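Local coordinates for BH1974 protein (Bacillus halodurans, PDB 3ON5) that is probably an accessory protein of the XdhC/CoxI family that serves xanthine dehydrogenase, with a C-terminal Rossmann domain, at residues Glu200-Val211 against Phe258-Met269. Residues are numbered along the deposited sequence; the frame is centred on the assembly and turned at random.
Sequences ERLIIFGAGPDV and FLIRPDDFVLIM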
ATOM      1  N   GLU A 200      26.913  18.258   6.930  1.00 40.38           N
ATOM      2  CA  GLU A 200      27.152  19.333   7.877  1.00 40.63           C
ATOM      3  C   GLU A 200      26.908  18.786   9.264  1.00 47.20           C
ATOM      4  O   GLU A 200      25.997  17.969   9.446  1.00 47.45           O
ATOM      5  CB  GLU A 200      26.259  20.553   7.578  1.00 42.39           C
ATOM      6  CG  GLU A 200      26.504  21.217   6.225  1.00 52.51           C
ATOM      7  CD  GLU A 200      27.878  21.817   5.957  1.00 78.41           C
ATOM      8  OE1 GLU A 200      28.662  22.015   6.913  1.00 80.05           O
ATOM      9  OE2 GLU A 200      28.147  22.140   4.778  1.00 76.07           O
ATOM     10  N   ARG A 201      27.759  19.150  10.232  1.00 44.14           N
ATOM     11  CA  ARG A 201      27.631  18.620  11.583  1.00 42.20           C
ATOM     12  C   ARG A 201      26.910  19.579  12.486  1.00 43.27           C
ATOM     13  O   ARG A 201      27.153  20.777  12.433  1.00 43.48           O
ATOM     14  CB  ARG A 201      29.001  18.307  12.145  1.00 42.94           C
ATOM     15  CG  ARG A 201      29.375  16.854  12.007  1.00 52.63           C
ATOM     16  CD  ARG A 201      30.855  16.660  11.820  1.00 55.60           C
ATOM     17  NE  ARG A 201      31.708  17.285  12.832  1.00 59.03           N
ATOM     18  CZ  ARG A 201      32.338  16.614  13.786  1.00 68.45           C
ATOM     19  NH1 ARG A 201      32.186  15.294  13.888  1.00 56.33           N
ATOM     20  NH2 ARG A 201      33.159  17.250  14.627  1.00 41.73           N
ATOM     21  N   LEU A 202      26.006  19.036  13.304  1.00 38.30           N
ATOM     22  CA  LEU A 202      25.246  19.764  14.310  1.00 38.21           C
ATOM     23  C   LEU A 202      25.493  19.111  15.645  1.00 43.00           C
ATOM     24  O   LEU A 202      25.049  17.976  15.878  1.00 42.48           O
ATOM     25  CB  LEU A 202      23.756  19.822  13.976  1.00 37.79           C
ATOM     26  CG  LEU A 202      22.872  20.561  14.977  1.00 42.04           C
ATOM     27  CD1 LEU A 202      23.140  22.050  14.942  1.00 42.21           C
ATOM     28  CD2 LEU A 202      21.412  20.283  14.708  1.00 42.65           C
ATOM     29  N   ILE A 203      26.266  19.809  16.498  1.00 39.99           N
ATOM     30  CA  ILE A 203      26.683  19.339  17.814  1.00 39.36           C
ATOM     31  C   ILE A 203      25.742  19.965  18.834  1.00 42.53           C
ATOM     32  O   ILE A 203      25.760  21.182  19.041  1.00 43.26           O
ATOM     33  CB  ILE A 203      28.184  19.664  18.065  1.00 43.27           C
ATOM     34  CG1 ILE A 203      29.046  19.193  16.868  1.00 42.62           C
ATOM     35  CG2 ILE A 203      28.667  19.063  19.415  1.00 44.22           C
ATOM     36  CD1 ILE A 203      30.444  19.612  16.824  1.00 59.63           C
ATOM     37  N   ILE A 204      24.893  19.117  19.446  1.00 37.84           N
ATOM     38  CA  ILE A 204      23.869  19.527  20.409  1.00 37.37           C
ATOM     39  C   ILE A 204      24.303  19.175  21.837  1.00 44.08           C
ATOM     40  O   ILE A 204      24.557  18.009  22.157  1.00 45.01           O
ATOM     41  CB  ILE A 204      22.506  18.885  20.071  1.00 37.99           C
ATOM     42  CG1 ILE A 204      22.101  19.183  18.606  1.00 36.26           C
ATOM     43  CG2 ILE A 204      21.443  19.372  21.055  1.00 40.00           C
ATOM     44  CD1 ILE A 204      20.965  18.328  18.034  1.00 38.42           C
ATOM     45  N   PHE A 205      24.393  20.209  22.679  1.00 41.88           N
ATOM     46  CA  PHE A 205      24.695  20.113  24.099  1.00 42.77           C
ATOM     47  C   PHE A 205      23.386  20.140  24.863  1.00 48.61           C
ATOM     48  O   PHE A 205      22.717  21.177  24.917  1.00 48.31           O
ATOM     49  CB  PHE A 205      25.644  21.225  24.547  1.00 45.56           C
ATOM     50  CG  PHE A 205      27.063  21.052  24.073  1.00 46.53           C
ATOM     51  CD1 PHE A 205      27.974  20.314  24.816  1.00 48.98           C
ATOM     52  CD2 PHE A 205      27.504  21.660  22.903  1.00 47.84           C
ATOM     53  CE1 PHE A 205      29.289  20.165  24.391  1.00 48.83           C
ATOM     54  CE2 PHE A 205      28.821  21.505  22.474  1.00 49.73           C
ATOM     55  CZ  PHE A 205      29.705  20.761  23.222  1.00 47.52           C
ATOM     56  N   GLY A 206      22.992  18.973  25.364  1.00 45.56           N
ATOM     57  CA  GLY A 206      21.754  18.784  26.099  1.00 45.92           C
ATOM     58  C   GLY A 206      20.945  17.644  25.525  1.00 50.91           C
ATOM     59  O   GLY A 206      20.899  17.469  24.306  1.00 48.85           O
ATOM     60  N   ALA A 207      20.337  16.831  26.405  1.00 50.52           N
ATOM     61  CA  ALA A 207      19.504  15.707  25.991  1.00 50.60           C
ATOM     62  C   ALA A 207      18.135  15.733  26.725  1.00 58.56           C
ATOM     63  O   ALA A 207      17.532  14.683  26.964  1.00 59.73           O
ATOM     64  CB  ALA A 207      20.226  14.393  26.234  1.00 50.77           C
ATOM     65  N   GLY A 208      17.627  16.938  26.996  1.00 56.54           N
ATOM     66  CA  GLY A 208      16.314  17.139  27.600  1.00 58.13           C
ATOM     67  C   GLY A 208      15.187  16.747  26.657  1.00 62.78           C
ATOM     68  O   GLY A 208      15.435  16.536  25.466  1.00 60.21           O
ATOM     69  N   PRO A 209      13.920  16.670  27.135  1.00 62.00           N
ATOM     70  CA  PRO A 209      12.813  16.238  26.251  1.00 61.14           C
ATOM     71  C   PRO A 209      12.484  17.217  25.103  1.00 64.90           C
ATOM     72  O   PRO A 209      11.646  16.889  24.248  1.00 64.68           O
ATOM     73  CB  PRO A 209      11.621  16.137  27.197  1.00 64.56           C
ATOM     74  CG  PRO A 209      11.978  16.944  28.375  1.00 70.42           C
ATOM     75  CD  PRO A 209      13.455  16.847  28.523  1.00 65.41           C
ATOM     76  N   ASP A 210      13.169  18.377  25.032  1.00 60.36           N
ATOM     77  CA  ASP A 210      12.979  19.357  23.958  1.00 58.69           C
ATOM     78  C   ASP A 210      13.947  19.111  22.766  1.00 60.34           C
ATOM     79  O   ASP A 210      13.735  19.662  21.674  1.00 59.39           O
ATOM     80  CB  ASP A 210      13.169  20.787  24.497  1.00 61.64           C
ATOM     81  CG  ASP A 210      14.496  21.109  25.187  1.00 73.78           C
ATOM     82  OD1 ASP A 210      14.956  20.299  26.029  1.00 73.95           O
ATOM     83  OD2 ASP A 210      14.981  22.226  25.019  1.00 81.70           O
ATOM     84  N   VAL A 211      14.987  18.264  22.975  1.00 54.41           N
ATOM     85  CA  VAL A 211      16.057  17.976  22.012  1.00 51.03           C
ATOM     86  C   VAL A 211      15.619  16.884  20.980  1.00 50.54           C
ATOM     87  O   VAL A 211      15.978  17.053  19.810  1.00 48.70           O
ATOM     88  CB  VAL A 211      17.360  17.566  22.747  1.00 53.79           C
ATOM     89  CG1 VAL A 211      18.492  17.304  21.764  1.00 52.38           C
ATOM     90  CG2 VAL A 211      17.775  18.650  23.733  1.00 54.18           C
ATOM     91  N   PHE A 258      36.235  15.346  22.198  1.00 53.71           N
ATOM     92  CA  PHE A 258      35.629  15.488  20.860  1.00 52.07           C
ATOM     93  C   PHE A 258      36.064  16.790  20.186  1.00 58.24           C
ATOM     94  O   PHE A 258      35.804  17.882  20.690  1.00 57.68           O
ATOM     95  CB  PHE A 258      34.101  15.433  20.968  1.00 52.25           C
ATOM     96  CG  PHE A 258      33.310  15.373  19.673  1.00 52.40           C
ATOM     97  CD1 PHE A 258      33.028  16.534  18.954  1.00 55.16           C
ATOM     98  CD2 PHE A 258      32.707  14.180  19.257  1.00 51.20           C
ATOM     99  CE1 PHE A 258      32.250  16.485  17.797  1.00 53.66           C
ATOM    100  CE2 PHE A 258      31.926  14.136  18.105  1.00 51.87           C
ATOM    101  CZ  PHE A 258      31.713  15.283  17.379  1.00 50.13           C
ATOM    102  N   LEU A 259      36.701  16.661  19.020  1.00 57.31           N
ATOM    103  CA  LEU A 259      37.167  17.791  18.218  1.00 58.11           C
ATOM    104  C   LEU A 259      36.002  18.449  17.465  1.00 60.85           C
ATOM    105  O   LEU A 259      35.246  17.786  16.742  1.00 59.32           O
ATOM    106  CB  LEU A 259      38.246  17.324  17.228  1.00 58.60           C
ATOM    107  CG  LEU A 259      38.708  18.312  16.158  1.00 64.13           C
ATOM    108  CD1 LEU A 259      39.408  19.534  16.776  1.00 65.86           C
ATOM    109  CD2 LEU A 259      39.611  17.615  15.175  1.00 67.11           C
ATOM    110  N   ILE A 260      35.883  19.764  17.658  1.00 57.69           N
ATOM    111  CA  ILE A 260      34.890  20.610  17.024  1.00 56.70           C
ATOM    112  C   ILE A 260      35.624  21.420  15.965  1.00 63.57           C
ATOM    113  O   ILE A 260      36.541  22.180  16.278  1.00 65.67           O
ATOM    114  CB  ILE A 260      34.109  21.478  18.042  1.00 59.38           C
ATOM    115  CG1 ILE A 260      33.349  20.578  19.060  1.00 58.22           C
ATOM    116  CG2 ILE A 260      33.134  22.400  17.295  1.00 60.32           C
ATOM    117  CD1 ILE A 260      32.636  21.296  20.186  1.00 57.51           C
ATOM    118  N   ARG A 261      35.267  21.201  14.709  1.00 60.37           N
ATOM    119  CA  ARG A 261      35.905  21.860  13.582  1.00 60.94           C
ATOM    120  C   ARG A 261      35.232  23.236  13.350  1.00 67.09           C
ATOM    121  O   ARG A 261      34.143  23.479  13.874  1.00 66.31           O
ATOM    122  CB  ARG A 261      35.836  20.955  12.351  1.00 59.02           C
ATOM    123  CG  ARG A 261      36.517  19.606  12.580  1.00 72.85           C
ATOM    124  CD  ARG A 261      36.701  18.806  11.318  1.00 90.88           C
ATOM    125  NE  ARG A 261      35.436  18.579  10.613  1.00106.15           N
ATOM    126  CZ  ARG A 261      34.673  17.501  10.760  1.00117.85           C
ATOM    127  NH1 ARG A 261      35.034  16.532  11.595  1.00102.28           N
ATOM    128  NH2 ARG A 261      33.553  17.376  10.063  1.00102.17           N
ATOM    129  N   PRO A 262      35.872  24.181  12.625  1.00 65.97           N
ATOM    130  CA  PRO A 262      35.271  25.518  12.469  1.00 66.55           C
ATOM    131  C   PRO A 262      34.012  25.537  11.586  1.00 68.68           C
ATOM    132  O   PRO A 262      33.207  26.466  11.714  1.00 68.12           O
ATOM    133  CB  PRO A 262      36.389  26.331  11.804  1.00 69.98           C
ATOM    134  CG  PRO A 262      37.634  25.547  12.046  1.00 74.56           C
ATOM    135  CD  PRO A 262      37.193  24.131  11.971  1.00 68.18           C
ATOM    136  N   ASP A 263      33.826  24.515  10.717  1.00 63.70           N
ATOM    137  CA  ASP A 263      32.673  24.431   9.819  1.00 62.48           C
ATOM    138  C   ASP A 263      31.455  23.758  10.520  1.00 63.97           C
ATOM    139  O   ASP A 263      30.400  23.586   9.889  1.00 64.36           O
ATOM    140  CB  ASP A 263      33.042  23.674   8.523  1.00 64.49           C
ATOM    141  CG  ASP A 263      33.564  22.246   8.673  1.00 81.72           C
ATOM    142  OD1 ASP A 263      34.459  22.026   9.521  1.00 83.61           O
ATOM    143  OD2 ASP A 263      33.164  21.373   7.853  1.00 89.06           O
ATOM    144  N   ASP A 264      31.590  23.424  11.828  1.00 56.45           N
ATOM    145  CA  ASP A 264      30.524  22.797  12.607  1.00 52.86           C
ATOM    146  C   ASP A 264      29.520  23.841  13.136  1.00 53.61           C
ATOM    147  O   ASP A 264      29.834  25.039  13.240  1.00 53.78           O
ATOM    148  CB  ASP A 264      31.107  21.982  13.792  1.00 53.98           C
ATOM    149  CG  ASP A 264      31.865  20.712  13.439  1.00 58.56           C
ATOM    150  OD1 ASP A 264      31.573  20.114  12.375  1.00 58.50           O
ATOM    151  OD2 ASP A 264      32.690  20.269  14.262  1.00 62.37           O
ATOM    152  N   PHE A 265      28.311  23.344  13.489  1.00 47.20           N
ATOM    153  CA  PHE A 265      27.184  24.078  14.074  1.00 47.28           C
ATOM    154  C   PHE A 265      26.972  23.610  15.508  1.00 50.47           C
ATOM    155  O   PHE A 265      26.796  22.411  15.747  1.00 49.04           O
ATOM    156  CB  PHE A 265      25.893  23.883  13.236  1.00 48.10           C
ATOM    157  CG  PHE A 265      25.976  24.398  11.819  1.00 49.93           C
ATOM    158  CD1 PHE A 265      26.561  23.632  10.812  1.00 51.92           C
ATOM    159  CD2 PHE A 265      25.437  25.631  11.479  1.00 53.16           C
ATOM    160  CE1 PHE A 265      26.669  24.124   9.506  1.00 52.71           C
ATOM    161  CE2 PHE A 265      25.527  26.115  10.166  1.00 55.95           C
ATOM    162  CZ  PHE A 265      26.148  25.356   9.191  1.00 52.89           C
ATOM    163  N   VAL A 266      27.012  24.538  16.463  1.00 47.95           N
ATOM    164  CA  VAL A 266      26.847  24.183  17.867  1.00 47.92           C
ATOM    165  C   VAL A 266      25.515  24.738  18.368  1.00 52.96           C
ATOM    166  O   VAL A 266      25.125  25.871  18.039  1.00 53.87           O
ATOM    167  CB  VAL A 266      28.033  24.642  18.751  1.00 52.30           C
ATOM    168  CG1 VAL A 266      27.787  24.299  20.223  1.00 52.30           C
ATOM    169  CG2 VAL A 266      29.345  24.016  18.272  1.00 51.37           C
ATOM    170  N   LEU A 267      24.830  23.921  19.186  1.00 48.60           N
ATOM    171  CA  LEU A 267      23.555  24.235  19.805  1.00 48.72           C
ATOM    172  C   LEU A 267      23.626  23.883  21.290  1.00 54.52           C
ATOM    173  O   LEU A 267      23.760  22.709  21.642  1.00 55.02           O
ATOM    174  CB  LEU A 267      22.500  23.436  19.056  1.00 47.45           C
ATOM    175  CG  LEU A 267      21.102  23.995  18.885  1.00 51.62           C
ATOM    176  CD1 LEU A 267      21.096  25.449  18.465  1.00 51.74           C
ATOM    177  CD2 LEU A 267      20.444  23.234  17.837  1.00 53.72           C
ATOM    178  N   ILE A 268      23.656  24.919  22.145  1.00 51.05           N
ATOM    179  CA  ILE A 268      23.775  24.844  23.602  1.00 50.90           C
ATOM    180  C   ILE A 268      22.368  24.908  24.201  1.00 58.31           C
ATOM    181  O   ILE A 268      21.745  25.977  24.199  1.00 60.86           O
ATOM    182  CB  ILE A 268      24.698  25.991  24.137  1.00 54.56           C
ATOM    183  CG1 ILE A 268      26.010  26.126  23.339  1.00 54.43           C
ATOM    184  CG2 ILE A 268      24.970  25.827  25.610  1.00 54.86           C
ATOM    185  CD1 ILE A 268      26.930  27.293  23.785  1.00 56.43           C
HETATM  186  N   MSE A 269      21.849  23.776  24.706  1.00 54.31           N
HETATM  187  CA  MSE A 269      20.488  23.759  25.266  1.00 54.37           C
HETATM  188  C   MSE A 269      20.375  22.760  26.407  1.00 57.62           C
HETATM  189  O   MSE A 269      19.496  21.879  26.391  1.00 55.04           O
HETATM  190  CB  MSE A 269      19.459  23.445  24.181  1.00 55.47           C
HETATM  191  CG  MSE A 269      19.904  22.374  23.185  1.00 60.57           C
HETATM  192 SE   MSE A 269      18.605  22.232  21.768  0.75 67.73          SE
HETATM  193  CE  MSE A 269      18.447  24.069  21.311  1.00 66.12           C
TER
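E200 brings its carboxylate to the edge of the F265 ring, the two planes nearly perpendicular. R201 carries the polar end of the contact. It grips D264 in a two-pronged salt bridge: NE donates to OD1 at 2.9 Å and NH2 to OD2 at 3.1 Å, on the syn side of each oxygen but well out of the carboxylate plane, the two flat groups turned 41° apart. The amide of R261 reaches the same OD2 from the opposite face of the carboxylate, fixing D264 within its turn. NH2 also makes a weak bond to L259 O, and R261 NH1 lies over one face of the R201 guanidinium, 3.5 Å from R201 CZ, a like-charge neighbour that D264 probably helps to offset. A leucine in place of R201 would probably leave buried D264 without its charge partner across the strands and L259 O without this weak donor. Next, L202 sets CD1 against F265 CB, on the face covered by helix 211-221. I203 lies on the other face; with CG1 anti to its carbonyl carbon (chi1 -50°), CD1 reaches across to F258 CE1 (3.7 Å), I260 and the D264 carboxylate. Strands 200-205 and 265-268 run parallel as central neighbours of the six-stranded Rossmann sheet, order 3-2-1-4-5-6. I203 N to F265 O (2.8 Å) and L267 N to I203 O are two of its rungs. I204 packs CG2 against CG of selenomethionine M269, whereas F205, on the face of helix 273-283, has its ring edge, at CE2, against V266 CG1 (3.7 Å). F205 O accepts M269 N at 2.7 Å, carrying the pairing one residue past strand 265-268. At G206 a side chain would run into M269 O. Ending the type I turn G208-V211, V211 CG2 touches M269 SE at 4.2 Å.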